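Local structure of putative ribose operon repressor (Burkholderia thailandensis, 3EGC) at residues T192-H195 and R196-E199; G136-T139 and S140-L144; E19-F22 and F23-A27; D49-R52 and E53-A56; M251-H254 and M255-T259. The protein is of unproven function but, as a member of the LacI family, probably acts as a DNA-binding transcriptional repressor with a sugar-binding regulatory domain. All blocks are in the same frame, centred on the assembly; numbering follows the deposited sequence.

Contact 1 of 5, residues T192-H195 and R196-E199; sequences TSSH and RITE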
loop_
_atom_site.group_PDB
_atom_site.type_symbol
_atom_site.label_atom_id
_atom_site.label_comp_id
_atom_site.label_asym_id
_atom_site.label_seq_id
_atom_site.Cartn_x
_atom_site.Cartn_y
_atom_site.Cartn_z
ATOM N N THR A 192 -6.606 18.539 1.306
ATOM C CA THR A 192 -5.982 17.582 2.209
ATOM C C THR A 192 -4.623 17.151 1.668
ATOM O O THR A 192 -4.502 16.870 0.475
ATOM C CB THR A 192 -6.861 16.343 2.426
ATOM O OG1 THR A 192 -7.272 15.851 1.143
ATOM C CG2 THR A 192 -8.153 16.719 3.274
ATOM N N SER A 193 -3.618 17.099 2.533
ATOM C CA SER A 193 -2.278 16.910 2.078
ATOM C C SER A 193 -1.822 15.462 1.746
ATOM O O SER A 193 -0.754 15.292 1.267
ATOM C CB SER A 193 -1.307 17.585 3.044
ATOM O OG SER A 193 -1.300 16.937 4.276
ATOM N N SER A 194 -2.646 14.448 1.983
ATOM C CA SER A 194 -2.375 13.087 1.499
ATOM C C SER A 194 -3.631 12.255 1.634
ATOM O O SER A 194 -4.610 12.706 2.251
ATOM C CB SER A 194 -1.239 12.425 2.294
ATOM O OG SER A 194 -1.624 12.234 3.641
ATOM N N HIS A 195 -3.602 11.039 1.068
ATOM C CA HIS A 195 -4.739 10.105 1.093
ATOM C C HIS A 195 -5.109 9.713 2.506
ATOM O O HIS A 195 -6.270 9.544 2.808
ATOM C CB HIS A 195 -4.488 8.867 0.231
ATOM C CG HIS A 195 -3.421 7.947 0.754
ATOM N ND1 HIS A 195 -3.715 6.738 1.346
ATOM C CD2 HIS A 195 -2.068 8.029 0.720
ATOM C CE1 HIS A 195 -2.585 6.118 1.670
ATOM N NE2 HIS A 195 -1.566 6.885 1.309
ATOM N N ARG A 196 -4.107 9.608 3.378
ATOM C CA ARG A 196 -4.355 9.197 4.752
ATOM C C ARG A 196 -5.060 10.299 5.566
ATOM O O ARG A 196 -5.932 10.025 6.361
ATOM C CB ARG A 196 -3.085 8.711 5.422
ATOM C CG ARG A 196 -3.387 7.969 6.725
ATOM C CD ARG A 196 -2.574 6.663 6.854
ATOM N NE ARG A 196 -2.792 5.735 5.745
ATOM C CZ ARG A 196 -2.004 4.698 5.478
ATOM N NH1 ARG A 196 -2.294 3.938 4.458
ATOM N NH2 ARG A 196 -0.965 4.399 6.258
ATOM N N ILE A 197 -4.700 11.549 5.272
ATOM C CA ILE A 197 -5.411 12.702 5.798
ATOM C C ILE A 197 -6.803 12.830 5.195
ATOM O O ILE A 197 -7.765 13.156 5.912
ATOM C CB ILE A 197 -4.556 14.002 5.645
ATOM C CG1 ILE A 197 -3.363 13.915 6.610
ATOM C CG2 ILE A 197 -5.367 15.288 5.914
ATOM C CD1 ILE A 197 -2.299 14.849 6.218
ATOM N N THR A 198 -6.908 12.545 3.895
ATOM C CA THR A 198 -8.226 12.512 3.254
ATOM C C THR A 198 -9.168 11.498 3.936
ATOM O O THR A 198 -10.343 11.768 4.114
ATOM C CB THR A 198 -8.155 12.240 1.739
ATOM O OG1 THR A 198 -7.322 13.217 1.121
ATOM C CG2 THR A 198 -9.551 12.349 1.162
ATOM N N GLU A 199 -8.626 10.342 4.347
ATOM C CA GLU A 199 -9.428 9.397 5.168
ATOM C C GLU A 199 -9.951 10.088 6.455
ATOM O O GLU A 199 -11.127 10.074 6.741
ATOM C CB GLU A 199 -8.598 8.147 5.517
ATOM C CG GLU A 199 -8.009 7.410 4.278
ATOM C CD GLU A 199 -7.214 6.215 4.653
ATOM O OE1 GLU A 199 -6.648 6.203 5.783
ATOM O OE2 GLU A 199 -7.155 5.277 3.816
#

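Contact 2 of 5, residues G136-T139 and S140-L144; sequences GLMT and SRERL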
loop_
_atom_site.group_PDB
_atom_site.type_symbol
_atom_site.label_atom_id
_atom_site.label_comp_id
_atom_site.label_asym_id
_atom_site.label_seq_id
_atom_site.Cartn_x
_atom_site.Cartn_y
_atom_site.Cartn_z
ATOM N N GLY A 136 5.582 20.410 11.159
ATOM C CA GLY A 136 6.982 20.631 10.838
ATOM C C GLY A 136 7.482 20.259 9.438
ATOM O O GLY A 136 8.460 20.883 8.909
ATOM N N LEU A 137 6.844 19.265 8.839
ATOM C CA LEU A 137 7.413 18.563 7.671
ATOM C C LEU A 137 7.515 19.430 6.455
ATOM O O LEU A 137 6.724 20.320 6.271
ATOM C CB LEU A 137 6.583 17.306 7.303
ATOM C CG LEU A 137 6.511 16.243 8.352
ATOM C CD1 LEU A 137 5.408 15.265 8.011
ATOM C CD2 LEU A 137 7.897 15.558 8.474
ATOM N N MET A 138 8.480 19.135 5.615
ATOM C CA MET A 138 8.664 19.828 4.358
ATOM C C MET A 138 7.387 19.702 3.486
ATOM O O MET A 138 6.937 20.662 2.833
ATOM C CB MET A 138 9.896 19.247 3.637
ATOM C CG MET A 138 10.382 20.046 2.422
ATOM S SD MET A 138 11.232 19.072 1.089
ATOM C CE MET A 138 9.750 18.376 0.402
ATOM N N THR A 139 6.815 18.524 3.472
ATOM C CA THR A 139 5.658 18.298 2.643
ATOM C C THR A 139 4.453 19.129 3.106
ATOM O O THR A 139 3.880 19.868 2.316
ATOM C CB THR A 139 5.294 16.821 2.603
ATOM O OG1 THR A 139 5.171 16.358 3.962
ATOM C CG2 THR A 139 6.385 16.029 1.838
ATOM N N SER A 140 4.110 19.057 4.388
ATOM C CA SER A 140 3.076 19.913 4.968
ATOM C C SER A 140 3.340 21.368 4.718
ATOM O O SER A 140 2.410 22.100 4.391
ATOM C CB SER A 140 2.990 19.763 6.472
ATOM O OG SER A 140 2.917 18.438 6.811
ATOM N N ARG A 141 4.599 21.793 4.920
ATOM C CA ARG A 141 4.941 23.191 4.783
ATOM C C ARG A 141 4.686 23.641 3.312
ATOM O O ARG A 141 4.073 24.658 3.047
ATOM C CB ARG A 141 6.411 23.393 5.225
ATOM C CG ARG A 141 6.620 24.465 6.239
ATOM C CD ARG A 141 7.339 24.042 7.512
ATOM N NE ARG A 141 8.333 22.974 7.399
ATOM C CZ ARG A 141 9.410 23.071 6.647
ATOM N NH1 ARG A 141 10.292 22.082 6.604
ATOM N NH2 ARG A 141 9.573 24.180 5.933
ATOM N N GLU A 142 5.153 22.859 2.363
ATOM C CA GLU A 142 5.080 23.264 0.982
ATOM C C GLU A 142 3.660 23.188 0.422
ATOM O O GLU A 142 3.261 24.003 -0.388
ATOM C CB GLU A 142 6.035 22.453 0.122
ATOM C CG GLU A 142 7.483 22.809 0.245
ATOM C CD GLU A 142 8.338 21.852 -0.584
ATOM O OE1 GLU A 142 9.563 22.026 -0.618
ATOM O OE2 GLU A 142 7.780 20.917 -1.200
ATOM N N ARG A 143 2.898 22.212 0.877
ATOM C CA ARG A 143 1.514 22.056 0.443
ATOM C C ARG A 143 0.642 23.177 1.011
ATOM O O ARG A 143 -0.235 23.705 0.308
ATOM C CB ARG A 143 0.978 20.683 0.779
ATOM C CG ARG A 143 1.609 19.608 -0.129
ATOM C CD ARG A 143 1.385 18.140 0.313
ATOM N NE ARG A 143 2.395 17.353 -0.372
ATOM C CZ ARG A 143 2.616 16.059 -0.238
ATOM N NH1 ARG A 143 1.882 15.295 0.583
ATOM N NH2 ARG A 143 3.617 15.542 -0.945
ATOM N N LEU A 144 0.971 23.607 2.235
ATOM C CA LEU A 144 0.306 24.776 2.833
ATOM C C LEU A 144 0.629 26.081 2.092
ATOM O O LEU A 144 -0.266 26.882 1.785
ATOM C CB LEU A 144 0.645 24.903 4.302
ATOM C CG LEU A 144 -0.409 25.497 5.211
ATOM C CD1 LEU A 144 -1.671 24.619 5.203
ATOM C CD2 LEU A 144 0.137 25.724 6.677
HETATM O O HOH W 1 2.673 16.357 4.964
#

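Contact 3 of 5, residues E19-F22 and F23-A27; sequences ENVF and FAEVA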
loop_
_atom_site.group_PDB
_atom_site.type_symbol
_atom_site.label_atom_id
_atom_site.label_comp_id
_atom_site.label_asym_id
_atom_site.label_seq_id
_atom_site.Cartn_x
_atom_site.Cartn_y
_atom_site.Cartn_z
ATOM N N GLU A 19 3.632 0.497 5.060
ATOM C CA GLU A 19 2.201 0.130 4.992
ATOM C C GLU A 19 1.371 1.212 4.265
ATOM O O GLU A 19 0.235 0.987 3.874
ATOM C CB GLU A 19 1.649 -0.101 6.390
ATOM C CG GLU A 19 2.375 -1.196 7.218
ATOM C CD GLU A 19 1.916 -1.201 8.682
ATOM O OE1 GLU A 19 0.987 -0.411 8.982
ATOM O OE2 GLU A 19 2.482 -1.947 9.541
ATOM N N ASN A 20 1.960 2.403 4.131
ATOM C CA ASN A 20 1.374 3.516 3.408
ATOM C C ASN A 20 1.785 3.281 1.932
ATOM O O ASN A 20 2.953 3.049 1.574
ATOM C CB ASN A 20 1.888 4.834 3.959
ATOM C CG ASN A 20 1.337 6.094 3.193
ATOM O OD1 ASN A 20 0.944 6.019 2.072
ATOM N ND2 ASN A 20 1.304 7.244 3.881
ATOM N N VAL A 21 0.769 3.292 1.113
ATOM C CA VAL A 21 0.858 2.920 -0.251
ATOM C C VAL A 21 1.822 3.844 -1.001
ATOM O O VAL A 21 2.448 3.425 -1.972
ATOM C CB VAL A 21 -0.591 2.914 -0.853
ATOM C CG1 VAL A 21 -0.650 3.731 -2.092
ATOM C CG2 VAL A 21 -0.984 1.552 -1.181
ATOM N N PHE A 22 1.947 5.082 -0.538
ATOM C CA PHE A 22 2.904 5.985 -1.115
ATOM C C PHE A 22 4.313 5.365 -1.144
ATOM O O PHE A 22 4.948 5.279 -2.185
ATOM C CB PHE A 22 2.895 7.324 -0.365
ATOM C CG PHE A 22 3.941 8.287 -0.857
ATOM C CD1 PHE A 22 3.693 9.146 -1.902
ATOM C CD2 PHE A 22 5.206 8.319 -0.258
ATOM C CE1 PHE A 22 4.722 10.031 -2.345
ATOM C CE2 PHE A 22 6.185 9.171 -0.667
ATOM C CZ PHE A 22 5.946 10.033 -1.695
ATOM N N PHE A 23 4.789 4.979 0.038
ATOM C CA PHE A 23 6.102 4.402 0.268
ATOM C C PHE A 23 6.327 3.003 -0.357
ATOM O O PHE A 23 7.410 2.678 -0.739
ATOM C CB PHE A 23 6.411 4.389 1.808
ATOM C CG PHE A 23 6.499 5.758 2.405
ATOM C CD1 PHE A 23 7.537 6.645 2.043
ATOM C CD2 PHE A 23 5.530 6.195 3.299
ATOM C CE1 PHE A 23 7.570 7.933 2.545
ATOM C CE2 PHE A 23 5.573 7.491 3.842
ATOM C CZ PHE A 23 6.590 8.380 3.451
ATOM N N ALA A 24 5.303 2.174 -0.371
ATOM C CA ALA A 24 5.309 0.925 -1.095
ATOM C C ALA A 24 5.552 1.097 -2.615
ATOM O O ALA A 24 6.254 0.288 -3.250
ATOM C CB ALA A 24 3.935 0.135 -0.872
ATOM N N GLU A 25 4.888 2.077 -3.196
ATOM C CA GLU A 25 5.114 2.375 -4.625
ATOM C C GLU A 25 6.516 3.024 -4.880
ATOM O O GLU A 25 7.110 2.786 -5.911
ATOM C CB GLU A 25 4.016 3.285 -5.165
ATOM C CG GLU A 25 2.598 2.682 -5.239
ATOM C CD GLU A 25 1.568 3.741 -5.709
ATOM O OE1 GLU A 25 1.912 4.919 -6.000
ATOM O OE2 GLU A 25 0.396 3.419 -5.866
ATOM N N VAL A 26 7.023 3.830 -3.942
ATOM C CA VAL A 26 8.414 4.352 -4.059
ATOM C C VAL A 26 9.440 3.195 -3.965
ATOM O O VAL A 26 10.417 3.144 -4.716
ATOM C CB VAL A 26 8.768 5.371 -2.919
ATOM C CG1 VAL A 26 10.280 5.626 -2.880
ATOM C CG2 VAL A 26 7.943 6.748 -3.093
ATOM N N ALA A 27 9.185 2.269 -3.019
ATOM C CA ALA A 27 10.032 1.116 -2.822
ATOM C C ALA A 27 10.083 0.245 -4.101
ATOM O O ALA A 27 11.174 -0.268 -4.468
ATOM C CB ALA A 27 9.499 0.267 -1.644
#

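Contact 4 of 5, residues D49-R52 and E53-A56; sequences DIVR and EREA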
loop_
_atom_site.group_PDB
_atom_site.type_symbol
_atom_site.label_atom_id
_atom_site.label_comp_id
_atom_site.label_asym_id
_atom_site.label_seq_id
_atom_site.Cartn_x
_atom_site.Cartn_y
_atom_site.Cartn_z
ATOM N N ASP A 49 9.361 6.337 13.517
ATOM C CA ASP A 49 10.131 6.444 14.742
ATOM C C ASP A 49 11.607 6.769 14.397
ATOM O O ASP A 49 12.327 5.952 13.834
ATOM C CB ASP A 49 10.016 5.137 15.512
ATOM C CG ASP A 49 10.712 5.189 16.897
ATOM O OD1 ASP A 49 10.872 4.128 17.528
ATOM O OD2 ASP A 49 11.092 6.277 17.371
ATOM N N ILE A 50 12.049 7.958 14.746
ATOM C CA ILE A 50 13.421 8.380 14.464
ATOM C C ILE A 50 14.497 7.467 15.147
ATOM O O ILE A 50 15.602 7.315 14.643
ATOM C CB ILE A 50 13.613 9.864 14.845
ATOM C CG1 ILE A 50 14.891 10.422 14.226
ATOM C CG2 ILE A 50 13.515 10.050 16.371
ATOM C CD1 ILE A 50 14.734 10.809 12.807
ATOM N N VAL A 51 14.166 6.842 16.262
ATOM C CA VAL A 51 15.107 6.009 16.987
ATOM C C VAL A 51 15.310 4.682 16.212
ATOM O O VAL A 51 16.404 4.159 16.089
ATOM C CB VAL A 51 14.605 5.723 18.444
ATOM C CG1 VAL A 51 15.396 4.587 19.090
ATOM C CG2 VAL A 51 14.672 6.988 19.333
ATOM N N ARG A 52 14.239 4.132 15.685
ATOM C CA ARG A 52 14.359 3.088 14.703
ATOM C C ARG A 52 15.081 3.486 13.395
ATOM O O ARG A 52 15.825 2.694 12.869
ATOM C CB ARG A 52 12.979 2.465 14.404
ATOM C CG ARG A 52 12.462 1.700 15.583
ATOM C CD ARG A 52 10.944 1.413 15.513
ATOM N NE ARG A 52 10.632 0.729 14.269
ATOM C CZ ARG A 52 9.427 0.306 13.948
ATOM N NH1 ARG A 52 9.224 -0.286 12.768
ATOM N NH2 ARG A 52 8.427 0.480 14.815
ATOM N N GLU A 53 14.875 4.707 12.908
ATOM C CA GLU A 53 15.598 5.156 11.730
ATOM C C GLU A 53 17.143 5.113 11.942
ATOM O O GLU A 53 17.911 4.603 11.111
ATOM C CB GLU A 53 15.141 6.558 11.295
ATOM C CG GLU A 53 15.894 7.074 10.101
ATOM C CD GLU A 53 15.661 8.558 9.872
ATOM O OE1 GLU A 53 16.586 9.353 10.175
ATOM O OE2 GLU A 53 14.581 8.948 9.396
ATOM N N ARG A 54 17.569 5.672 13.065
ATOM C CA ARG A 54 18.972 5.753 13.404
ATOM C C ARG A 54 19.528 4.345 13.597
ATOM O O ARG A 54 20.637 4.067 13.220
ATOM C CB ARG A 54 19.133 6.572 14.691
ATOM C CG ARG A 54 20.536 6.989 14.958
ATOM C CD ARG A 54 20.582 8.047 16.127
ATOM N NE ARG A 54 19.281 8.542 16.571
ATOM C CZ ARG A 54 18.836 8.570 17.840
ATOM N NH1 ARG A 54 19.568 8.095 18.837
ATOM N NH2 ARG A 54 17.641 9.098 18.104
ATOM N N GLU A 55 18.749 3.440 14.164
ATOM C CA GLU A 55 19.212 2.074 14.299
ATOM C C GLU A 55 19.337 1.345 12.983
ATOM O O GLU A 55 20.257 0.508 12.787
ATOM C CB GLU A 55 18.302 1.256 15.238
ATOM C CG GLU A 55 18.343 1.787 16.677
ATOM C CD GLU A 55 17.430 1.048 17.658
ATOM O OE1 GLU A 55 17.722 1.111 18.890
ATOM O OE2 GLU A 55 16.418 0.446 17.218
ATOM N N ALA A 56 18.395 1.613 12.076
ATOM C CA ALA A 56 18.504 1.021 10.757
ATOM C C ALA A 56 19.763 1.542 10.046
ATOM O O ALA A 56 20.518 0.748 9.451
ATOM C CB ALA A 56 17.284 1.246 9.965
#

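Contact 5 of 5, residues M251-H254 and M255-T259; sequences MLIH and MIEGT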
loop_
_atom_site.group_PDB
_atom_site.type_symbol
_atom_site.label_atom_id
_atom_site.label_comp_id
_atom_site.label_asym_id
_atom_site.label_seq_id
_atom_site.Cartn_x
_atom_site.Cartn_y
_atom_site.Cartn_z
ATOM N N MET A 251 20.190 8.296 -9.055
ATOM C CA MET A 251 21.077 9.209 -8.388
ATOM C C MET A 251 22.054 8.491 -7.459
ATOM O O MET A 251 23.231 8.778 -7.469
ATOM C CB MET A 251 20.262 10.291 -7.658
ATOM C CG MET A 251 21.102 11.442 -7.036
ATOM S SD MET A 251 20.066 12.747 -6.324
ATOM C CE MET A 251 20.571 12.644 -4.723
ATOM N N LEU A 252 21.557 7.585 -6.630
ATOM C CA LEU A 252 22.386 6.894 -5.668
ATOM C C LEU A 252 23.453 6.040 -6.368
ATOM O O LEU A 252 24.573 5.914 -5.886
ATOM C CB LEU A 252 21.524 6.023 -4.701
ATOM C CG LEU A 252 22.341 5.418 -3.549
ATOM C CD1 LEU A 252 22.703 6.537 -2.621
ATOM C CD2 LEU A 252 21.555 4.217 -2.808
ATOM N N ILE A 253 23.101 5.449 -7.498
ATOM C CA ILE A 253 24.019 4.626 -8.220
ATOM C C ILE A 253 25.173 5.456 -8.836
ATOM O O ILE A 253 26.350 5.119 -8.667
ATOM C CB ILE A 253 23.287 3.801 -9.278
ATOM C CG1 ILE A 253 22.430 2.710 -8.566
ATOM C CG2 ILE A 253 24.295 3.227 -10.310
ATOM C CD1 ILE A 253 21.365 2.030 -9.494
ATOM N N HIS A 254 24.838 6.521 -9.542
ATOM C CA HIS A 254 25.809 7.533 -9.924
ATOM C C HIS A 254 26.773 7.929 -8.792
ATOM O O HIS A 254 28.010 7.892 -8.986
ATOM C CB HIS A 254 25.094 8.767 -10.447
ATOM C CG HIS A 254 24.415 8.536 -11.759
ATOM N ND1 HIS A 254 25.061 7.967 -12.836
ATOM C CD2 HIS A 254 23.165 8.819 -12.178
ATOM C CE1 HIS A 254 24.226 7.871 -13.850
ATOM N NE2 HIS A 254 23.071 8.385 -13.476
ATOM N N MET A 255 26.228 8.276 -7.628
ATOM C CA MET A 255 27.049 8.645 -6.480
ATOM C C MET A 255 27.993 7.506 -6.033
ATOM O O MET A 255 29.081 7.781 -5.562
ATOM C CB MET A 255 26.203 9.099 -5.286
ATOM C CG MET A 255 25.390 10.304 -5.535
ATOM S SD MET A 255 24.044 10.695 -4.413
ATOM C CE MET A 255 24.974 11.070 -2.947
ATOM N N ILE A 256 27.546 6.258 -6.148
ATOM C CA ILE A 256 28.303 5.128 -5.650
ATOM C C ILE A 256 29.415 4.769 -6.634
ATOM O O ILE A 256 30.496 4.391 -6.219
ATOM C CB ILE A 256 27.403 3.886 -5.493
ATOM C CG1 ILE A 256 26.375 4.098 -4.342
ATOM C CG2 ILE A 256 28.260 2.601 -5.365
ATOM C CD1 ILE A 256 25.238 3.117 -4.344
ATOM N N GLU A 257 29.116 4.839 -7.937
ATOM C CA GLU A 257 30.022 4.361 -8.979
ATOM C C GLU A 257 30.866 5.535 -9.498
ATOM O O GLU A 257 31.661 5.386 -10.407
ATOM C CB GLU A 257 29.249 3.643 -10.111
ATOM C CG GLU A 257 28.354 2.443 -9.650
ATOM C CD GLU A 257 27.587 1.734 -10.795
ATOM O OE1 GLU A 257 27.579 2.237 -11.975
ATOM O OE2 GLU A 257 26.998 0.667 -10.499
ATOM N N GLY A 258 30.691 6.697 -8.898
ATOM C CA GLY A 258 31.423 7.901 -9.245
ATOM C C GLY A 258 31.138 8.450 -10.623
ATOM O O GLY A 258 32.049 8.970 -11.308
ATOM N N THR A 259 29.886 8.348 -11.073
ATOM C CA THR A 259 29.578 8.814 -12.414
ATOM C C THR A 259 28.668 10.015 -12.404
ATOM O O THR A 259 28.297 10.503 -13.451
ATOM C CB THR A 259 28.949 7.717 -13.293
ATOM O OG1 THR A 259 27.707 7.296 -12.720
ATOM C CG2 THR A 259 29.855 6.545 -13.430
#

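Contact 1 of 5, residues T192-H195 and R196-E199
Thr192 and Thr198 meet through their hydroxyls in a buried strand-to-helix loop, where strand 189-192 gives way to helix 195-208. Their OG1 atoms lie 2.6 Å apart in a hydrogen bond whose donor is open, and the two side chains cross at about a right angle. Thr198 OG1 also comes within 3.0 Å of Ser194 O, with Ser220 OG as a further partner, so its single proton cannot be assigned. Ser194 sits at the N-cap; its carbonyl accepts from Thr198 N at 2.8 Å (158°), in the carbonyl plane, while Glu199 N reaches His195 O. This first turn lies at what is probably the cleft between the two Rossmann-like lobes of a periplasmic-binding-protein fold, where LacI relatives hold their effector. His195 holds CG between its backbone N and carbonyl carbon (chi1 68°), which lays one face of the imidazole over Arg196 N, 3.2 Å from His195 CG. Alongside runs the Arg196 chain, its guanidinium steeply tilted against the ring, with Arg196 NH1 3.6 Å from His195 CE1. At the far end of the ring NE2 binds Asn20 OD1, and His195 N donates to Asp222 OD2. Ile197 CG2 packs 3.9 Å from Thr192 CB, the two chains sliding past each other in opposite directions.

Contact 2 of 5, residues G136-T139 and S140-L144
Leu137, Met138 and Thr139 accept from Arg141, Glu142 and Arg143 in the first i to i+4 bonds of helix 138-153, each N to O distance close to 2.9 Å. Leu137 is the N-cap, and the helix is the middle member of a beta-alpha-beta unit between strands 128-131 and 163-164. Ahead of the cap, the Gly136 carbonyl is taken by a side chain that folds back. The Arg141 chain bends at chi2 and chi3, carrying NE to 2.6 Å from Gly136 O (161°), with a weak second bond from Arg141 NH1. That oxygen lies in the guanidinium plane, yet the donor stands well above the carbonyl plane, away from a lone pair, and one guanidinium face passes over Met138 CA. A crystal neighbour also touches Arg141, so this pose may owe something to the lattice. Met138 bends at chi3 and brings CE to 3.6 Å from Glu142 OE2; the carboxylate itself is paired with Arg266 and Asn109. Arg143 takes the opposite approach, staying extended from CG to NE alongside Thr139. Thr139 CB sits over the centre of one face of the Arg143 guanidinium, 4.0 Å from Arg143 CZ; the group hydrogen-bonds Asn109 OD1 and Ser193 O and makes a cation-pi contact with Phe221. Ser140 OG, bound to Ser134 O, also receives a proton from a water at 2.8 Å, and the same water lies 2.7 Å from Thr139 OG1, linking the two hydroxyls.

Contact 3 of 5, residues E19-F22 and F23-A27
Phe22 swings CG opposite its backbone N (chi1 176°), whereas Phe23 keeps CG beside its own (chi1 -64°), and these different settings bring two consecutive rings together in a T-shaped stack. The edge of Phe22 points at the face of Phe23: centroids are 5.0 Å apart, planes stand at 85°, and Phe22 CD2 lies over the middle of the Phe23 ring. Phe22 offers one of its own faces to Val26, whose CG2 methyl makes a CH-pi contact 4.2 Å from the ring centroid. Asn20 meets Phe23 at the ring edge, Asn20 CB being 3.9 Å from Phe23 CD2. As N-cap, Asn20 also forms an Asx turn, its OD1 accepting from Phe22 N at 2.9 Å as well as from His195, while its carbonyl takes Ala24 N. Glu25 extends past Val21, its CG 3.4 Å from Val21 O, toward Thr241. Helix 21-36 is the link of the beta-alpha-beta unit between strands 10-15 and 40-45: Phe23 and Ala27 face strand 10-15, and on the dimer side Val21 and Ala24 pack against Val21 and Ala24 of the second subunit.

Contact 4 of 5, residues D49-R52 and E53-A56
Ile50 and Glu53 cross on one flank of the first turn of helix 50-62, with the Ile50 CD1 methyl 3.5 Å from Glu53 OE1. Ile50 is set for this by a CG1 arm trans to its backbone N (chi1 -165°) followed by a chi2 bend (81°) that brings CD1 over to the Glu53 carboxylate. The Glu53 chain runs extended, its carboxylate carried inward: OE1 binds Tyr79 OH, and OE2 takes Ser73 N and, weakly, His77 NE2. A buried acid gripped by several donors in this way would probably stay ionised. Val51 splits its two methyls between different partners. CG2 sits 3.8 Å from Arg54 NH2, whose chain leaves straight and then turns back sharply at chi3. On the other side Val51 runs alongside Glu55, pointing the same way; here the tight spot is Glu55 CG against Val51 O at 3.1 Å. Arg52 starts off away from the following turn at CB and bends at chi3, NH1 reaching Asn45 O. Its carbonyl accepts from Ala56 N at 2.9 Å and from Arg35 of the second subunit, which brings this turn to the dimer interface. Asp49 holds the N-cap with a weak Asx-turn bond, OD2 to Val51 N at 3.3 Å, and gives its carbonyl to Glu53 N. The Asx turn is a common N-cap; helix 50-62 here runs in the chain between parallel strands 40-45 and 67-70, which flank 10-15 in the sheet of a Rossmann-like lobe.

Contact 5 of 5, residues M251-H254 and M255-T259
The last turns of helix 241-257 finish in a glycine-containing C-terminal turn, where His254 is joined to Thr259 by backbone and side chain alike. Thr259 N donates to His254 O at 2.8 Å, an i+5 bond that spans Gly258, where the chain turns with a positive phi of 66°. In addition, His254 ND1 and Thr259 OG1 lie 2.7 Å apart in a nearly straight hydrogen bond (173°), either being able to donate. The hydroxyl approaches the imidazole at its edge and in the ring plane, as suits a bond to ND1, and the two side chains cross almost perpendicularly. A crystal neighbour touches both residues on this exposed side. On the opposite flank of the helix Leu252 CG meets Ile256 CD1 at 3.8 Å, and these two lie against Val11 of strand 10-15. Ile256 keeps CG1 beside its backbone N (chi1 -68°), which pushes that carbon to 3.0 Å from Leu252 O, a tight approach next to a weak Ile256 N to Leu252 O bond. Met251 and Met255 form a separate pair, both bent at chi3, with Met251 CE 4.0 Å from Met255 SD, near Val91. In a further pair Glu257 stretches alongside Ile253, its CD 3.6 Å from Ile253 CG2, with the carboxylate bonded to Tyr39 OH. A positive-phi glycine under a 6→1 bond, Thr259 N to His254 O, resembles the Schellman way of ending a helix.

Overall arrangement
From the N terminus the chain meets contact 3, then 4, 2, 1 and 5; each is a local turn, all follow in series, and none nests in or crosses another. Contacts 3, 4, 2 and 1 sit at the starts of helices, contact 5 at the end of one. Contacts 3, 4 and 5 belong to the lobe with strands 10-15 and 40-45, contacts 1 and 2 to the lobe with strands 128-131 and 189-192. Contact 1 joins them: it touches contact 3 across the cleft and contact 2 beside it. Contacts 1, 3 and 4 reach the second subunit; contacts 2 and 5 do not. Contact 5 lies about 34 Å from contact 1, centre to centre.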